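Endonuclease V (Bacillus subtilis, PDB 3GA2) probably nicks deaminated DNA at the second phosphodiester bond 3' to a deoxyinosine, using magnesium and leaving the lesion in place for repair. Local coordinates at residues Glu55-Ala67 against Leu98-Pro110. The protein carries 1 engineered substitution. Numbering follows the deposited sequence.
Sequences EPYGVCCIIVIDA and LIIEAAKKLETEP
The hydroxyl of T108 lies against V64: OG1 is 3.6 Å from V64 CG1 and nearly as close to CG2, so both methyls of the valine cover it. These are van der Waals contacts; the polar partner of the hydroxyl is E74 on strand 72-81, with which OG1 forms a hydrogen bond. With chi1 at 64°, OG1 sits between the backbone N and carbonyl carbon of T108, which turns it to the valine. V64 has two further neighbours, for its CG2 lies 3.9 Å from P110 CG, the ring crossing the valine at roughly a right angle, and also meets L106 CD2. That leucine methyl bridges two strand residues, since it also touches I62 CG2. The other branch of I62 reaches the helix: CG1 is anti to the carbonyl carbon (chi1 -67°) and the chain continues extended, bringing CD1 to 3.7 Å from A102 CB and 3.5 Å from A103 N. The small side chains of A102 and A103 probably allow this close approach to the helix backbone. Further back along the strand, C60 SG packs 3.9 Å from I99 CA and beside A102 CB, while L98 CD1 lies 3.3 Å from G58 O, a close approach of a methyl carbon to a backbone carbonyl oxygen. The segments thus meet through van der Waals packing of mostly apolar side chains, without hydrogen bonds or salt bridges between them, burying 462 Å² summed over both sides. The 98-105 part of helix 96-105 runs over strand 55-66 at an axis separation of 8.0 Å and an angle of 38°, packing on one face of the mixed sheet of this RNase H-like fold, with L98 and E101 also touching S78 of strand 72-81. C60 also touches L47 on strand 41-52, which carries D46, a predicted magnesium ligand; V59 and C61 point away from the helix to pack on helix 217-235, leaving strand 55-66 sandwiched between the two helices.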
loop_
_atom_site.group_PDB
_atom_site.type_symbol
_atom_site.label_atom_id
_atom_site.label_comp_id
_atom_site.label_asym_id
_atom_site.label_seq_id
_atom_site.Cartn_x
_atom_site.Cartn_y
_atom_site.Cartn_z
ATOM N N GLU A 55 -6.376 -4.203 24.307
ATOM C CA GLU A 55 -5.308 -4.512 23.363
ATOM C C GLU A 55 -5.697 -4.106 21.948
ATOM O O GLU A 55 -6.852 -4.246 21.546
ATOM C CB GLU A 55 -4.968 -6.006 23.395
ATOM C CG GLU A 55 -4.432 -6.494 24.732
ATOM C CD GLU A 55 -5.525 -6.678 25.761
ATOM O OE1 GLU A 55 -5.200 -6.872 26.951
ATOM O OE2 GLU A 55 -6.712 -6.637 25.374
ATOM N N PRO A 56 -4.730 -3.598 21.170
ATOM C CA PRO A 56 -4.969 -3.165 19.791
ATOM C C PRO A 56 -4.987 -4.326 18.798
ATOM O O PRO A 56 -4.102 -5.180 18.815
ATOM C CB PRO A 56 -3.811 -2.212 19.539
ATOM C CG PRO A 56 -2.692 -2.900 20.258
ATOM C CD PRO A 56 -3.339 -3.314 21.571
ATOM N N TYR A 57 -5.998 -4.351 17.935
ATOM C CA TYR A 57 -6.115 -5.402 16.930
ATOM C C TYR A 57 -6.092 -4.845 15.515
ATOM O O TYR A 57 -6.217 -3.637 15.303
ATOM C CB TYR A 57 -7.407 -6.200 17.117
ATOM C CG TYR A 57 -7.413 -7.115 18.317
ATOM C CD1 TYR A 57 -7.566 -6.607 19.607
ATOM C CD2 TYR A 57 -7.277 -8.494 18.163
ATOM C CE1 TYR A 57 -7.584 -7.452 20.717
ATOM C CE2 TYR A 57 -7.293 -9.345 19.265
ATOM C CZ TYR A 57 -7.448 -8.817 20.537
ATOM O OH TYR A 57 -7.471 -9.659 21.624
ATOM N N GLY A 58 -5.947 -5.741 14.545
ATOM C CA GLY A 58 -5.916 -5.322 13.159
ATOM C C GLY A 58 -6.367 -6.405 12.202
ATOM O O GLY A 58 -6.132 -7.593 12.426
ATOM N N VAL A 59 -7.034 -5.990 11.134
ATOM C CA VAL A 59 -7.506 -6.924 10.124
ATOM C C VAL A 59 -7.046 -6.462 8.749
ATOM O O VAL A 59 -7.342 -5.344 8.325
ATOM C CB VAL A 59 -9.042 -7.022 10.108
ATOM C CG1 VAL A 59 -9.484 -8.012 9.042
ATOM C CG2 VAL A 59 -9.547 -7.459 11.464
ATOM N N CYS A 60 -6.319 -7.328 8.055
ATOM C CA CYS A 60 -5.836 -7.008 6.720
ATOM C C CYS A 60 -6.646 -7.772 5.689
ATOM O O CYS A 60 -6.812 -8.985 5.800
ATOM C CB CYS A 60 -4.362 -7.390 6.562
ATOM S SG CYS A 60 -3.791 -7.353 4.830
ATOM N N CYS A 61 -7.154 -7.054 4.696
ATOM C CA CYS A 61 -7.926 -7.666 3.628
ATOM C C CYS A 61 -7.204 -7.473 2.307
ATOM O O CYS A 61 -6.646 -6.408 2.033
ATOM C CB CYS A 61 -9.314 -7.035 3.502
ATOM S SG CYS A 61 -10.477 -7.395 4.831
ATOM N N ILE A 62 -7.218 -8.517 1.493
ATOM C CA ILE A 62 -6.618 -8.465 0.175
ATOM C C ILE A 62 -7.747 -8.809 -0.783
ATOM O O ILE A 62 -8.396 -9.846 -0.647
ATOM C CB ILE A 62 -5.475 -9.489 0.014
ATOM C CG1 ILE A 62 -4.298 -9.104 0.914
ATOM C CG2 ILE A 62 -5.023 -9.548 -1.445
ATOM C CD1 ILE A 62 -3.130 -10.076 0.857
ATOM N N ILE A 63 -7.996 -7.915 -1.730
ATOM C CA ILE A 63 -9.040 -8.116 -2.721
ATOM C C ILE A 63 -8.344 -8.250 -4.064
ATOM O O ILE A 63 -7.611 -7.352 -4.464
ATOM C CB ILE A 63 -9.988 -6.908 -2.800
ATOM C CG1 ILE A 63 -10.496 -6.553 -1.405
ATOM C CG2 ILE A 63 -11.144 -7.223 -3.736
ATOM C CD1 ILE A 63 -11.305 -7.653 -0.744
ATOM N N VAL A 64 -8.561 -9.370 -4.742
ATOM C CA VAL A 64 -7.951 -9.608 -6.041
ATOM C C VAL A 64 -9.003 -9.428 -7.124
ATOM O O VAL A 64 -10.087 -9.997 -7.035
ATOM C CB VAL A 64 -7.393 -11.047 -6.146
ATOM C CG1 VAL A 64 -6.612 -11.210 -7.438
ATOM C CG2 VAL A 64 -6.497 -11.352 -4.945
ATOM N N ILE A 65 -8.706 -8.615 -8.132
ATOM C CA ILE A 65 -9.658 -8.437 -9.217
ATOM C C ILE A 65 -9.032 -8.858 -10.538
ATOM O O ILE A 65 -7.812 -8.970 -10.648
ATOM C CB ILE A 65 -10.146 -6.969 -9.346
ATOM C CG1 ILE A 65 -8.981 -6.052 -9.719
ATOM C CG2 ILE A 65 -10.788 -6.513 -8.030
ATOM C CD1 ILE A 65 -9.419 -4.726 -10.295
ATOM N N ASP A 66 -9.880 -9.113 -11.530
ATOM C CA ASP A 66 -9.426 -9.487 -12.864
ATOM C C ASP A 66 -9.030 -8.156 -13.485
ATOM O O ASP A 66 -9.799 -7.197 -13.437
ATOM C CB ASP A 66 -10.579 -10.129 -13.644
ATOM C CG ASP A 66 -10.225 -10.406 -15.092
ATOM O OD1 ASP A 66 -10.189 -9.450 -15.897
ATOM O OD2 ASP A 66 -9.974 -11.580 -15.421
ATOM N N ALA A 67 -7.831 -8.079 -14.048
ATOM C CA ALA A 67 -7.360 -6.821 -14.629
ATOM C C ALA A 67 -8.262 -6.225 -15.707
ATOM O O ALA A 67 -8.496 -5.023 -15.709
ATOM C CB ALA A 67 -5.948 -7.000 -15.186
ATOM N N LEU A 98 0.550 -9.346 9.455
ATOM C CA LEU A 98 -0.819 -9.595 9.017
ATOM C C LEU A 98 -0.914 -9.600 7.494
ATOM O O LEU A 98 -1.696 -10.357 6.917
ATOM C CB LEU A 98 -1.773 -8.541 9.586
ATOM C CG LEU A 98 -2.117 -8.711 11.069
ATOM C CD1 LEU A 98 -2.932 -7.534 11.561
ATOM C CD2 LEU A 98 -2.883 -10.012 11.250
ATOM N N ILE A 99 -0.119 -8.753 6.844
ATOM C CA ILE A 99 -0.123 -8.674 5.387
ATOM C C ILE A 99 0.388 -9.975 4.779
ATOM O O ILE A 99 -0.208 -10.519 3.844
ATOM C CB ILE A 99 0.753 -7.510 4.886
ATOM C CG1 ILE A 99 0.220 -6.193 5.461
ATOM C CG2 ILE A 99 0.752 -7.473 3.351
ATOM C CD1 ILE A 99 1.065 -4.966 5.124
ATOM N N ILE A 100 1.487 -10.475 5.327
ATOM C CA ILE A 100 2.084 -11.709 4.847
ATOM C C ILE A 100 1.134 -12.877 5.067
ATOM O O ILE A 100 0.967 -13.721 4.190
ATOM C CB ILE A 100 3.405 -11.997 5.578
ATOM C CG1 ILE A 100 4.325 -10.783 5.474
ATOM C CG2 ILE A 100 4.070 -13.230 4.983
ATOM C CD1 ILE A 100 4.551 -10.315 4.056
ATOM N N GLU A 101 0.517 -12.921 6.243
ATOM C CA GLU A 101 -0.424 -13.986 6.572
ATOM C C GLU A 101 -1.553 -14.065 5.556
ATOM O O GLU A 101 -1.907 -15.150 5.089
ATOM C CB GLU A 101 -1.022 -13.760 7.961
ATOM C CG GLU A 101 -0.461 -14.682 9.024
ATOM C CD GLU A 101 -0.541 -16.136 8.611
ATOM O OE1 GLU A 101 -1.644 -16.591 8.232
ATOM O OE2 GLU A 101 0.499 -16.826 8.665
ATOM N N ALA A 102 -2.118 -12.907 5.229
ATOM C CA ALA A 102 -3.213 -12.822 4.273
ATOM C C ALA A 102 -2.740 -13.258 2.892
ATOM O O ALA A 102 -3.386 -14.073 2.236
ATOM C CB ALA A 102 -3.753 -11.387 4.222
ATOM N N ALA A 103 -1.599 -12.726 2.464
ATOM C CA ALA A 103 -1.043 -13.065 1.159
ATOM C C ALA A 103 -0.827 -14.573 1.022
ATOM O O ALA A 103 -0.998 -15.138 -0.063
ATOM C CB ALA A 103 0.274 -12.324 0.945
ATOM N N LYS A 104 -0.454 -15.219 2.123
ATOM C CA LYS A 104 -0.219 -16.662 2.126
ATOM C C LYS A 104 -1.502 -17.456 1.904
ATOM O O LYS A 104 -1.468 -18.622 1.502
ATOM C CB LYS A 104 0.459 -17.072 3.441
ATOM C CG LYS A 104 1.844 -16.448 3.580
ATOM C CD LYS A 104 2.381 -16.475 4.997
ATOM C CE LYS A 104 2.957 -17.819 5.369
ATOM N NZ LYS A 104 3.534 -17.749 6.741
ATOM N N LYS A 105 -2.641 -16.818 2.139
ATOM C CA LYS A 105 -3.919 -17.486 1.950
ATOM C C LYS A 105 -4.397 -17.411 0.502
ATOM O O LYS A 105 -5.301 -18.143 0.107
ATOM C CB LYS A 105 -4.966 -16.867 2.877
ATOM C CG LYS A 105 -4.644 -17.003 4.362
ATOM C CD LYS A 105 -5.721 -16.343 5.204
ATOM C CE LYS A 105 -5.508 -16.585 6.686
ATOM N NZ LYS A 105 -6.686 -16.112 7.471
ATOM N N LEU A 106 -3.784 -16.532 -0.287
ATOM C CA LEU A 106 -4.156 -16.357 -1.689
ATOM C C LEU A 106 -3.970 -17.585 -2.583
ATOM O O LEU A 106 -2.896 -18.189 -2.614
ATOM C CB LEU A 106 -3.361 -15.199 -2.299
ATOM C CG LEU A 106 -3.641 -13.788 -1.775
ATOM C CD1 LEU A 106 -2.679 -12.801 -2.421
ATOM C CD2 LEU A 106 -5.085 -13.405 -2.083
ATOM N N GLU A 107 -5.018 -17.943 -3.319
ATOM C CA GLU A 107 -4.931 -19.068 -4.239
ATOM C C GLU A 107 -4.437 -18.504 -5.569
ATOM O O GLU A 107 -3.781 -19.198 -6.348
ATOM C CB GLU A 107 -6.293 -19.750 -4.433
ATOM C CG GLU A 107 -6.813 -20.492 -3.204
ATOM C CD GLU A 107 -7.996 -21.393 -3.521
ATOM O OE1 GLU A 107 -8.918 -20.947 -4.228
ATOM O OE2 GLU A 107 -8.010 -22.549 -3.058
ATOM N N THR A 108 -4.753 -17.238 -5.826
ATOM C CA THR A 108 -4.317 -16.595 -7.059
ATOM C C THR A 108 -2.924 -16.006 -6.858
ATOM O O THR A 108 -2.378 -16.038 -5.756
ATOM C CB THR A 108 -5.263 -15.462 -7.483
ATOM O OG1 THR A 108 -5.244 -14.424 -6.497
ATOM C CG2 THR A 108 -6.681 -15.991 -7.639
ATOM N N GLU A 109 -2.348 -15.479 -7.929
ATOM C CA GLU A 109 -1.024 -14.879 -7.866
ATOM C C GLU A 109 -1.135 -13.505 -8.515
ATOM O O GLU A 109 -0.871 -13.350 -9.704
ATOM C CB GLU A 109 -0.007 -15.746 -8.625
ATOM C CG GLU A 109 1.451 -15.323 -8.427
ATOM C CD GLU A 109 2.438 -16.204 -9.194
ATOM O OE1 GLU A 109 2.322 -17.446 -9.108
ATOM O OE2 GLU A 109 3.336 -15.655 -9.869
ATOM N N PRO A 110 -1.539 -12.488 -7.740
ATOM C CA PRO A 110 -1.674 -11.142 -8.304
ATOM C C PRO A 110 -0.391 -10.654 -8.956
ATOM O O PRO A 110 0.700 -10.871 -8.424
ATOM C CB PRO A 110 -2.065 -10.297 -7.094
ATOM C CG PRO A 110 -2.822 -11.280 -6.228
ATOM C CD PRO A 110 -1.945 -12.512 -6.325
#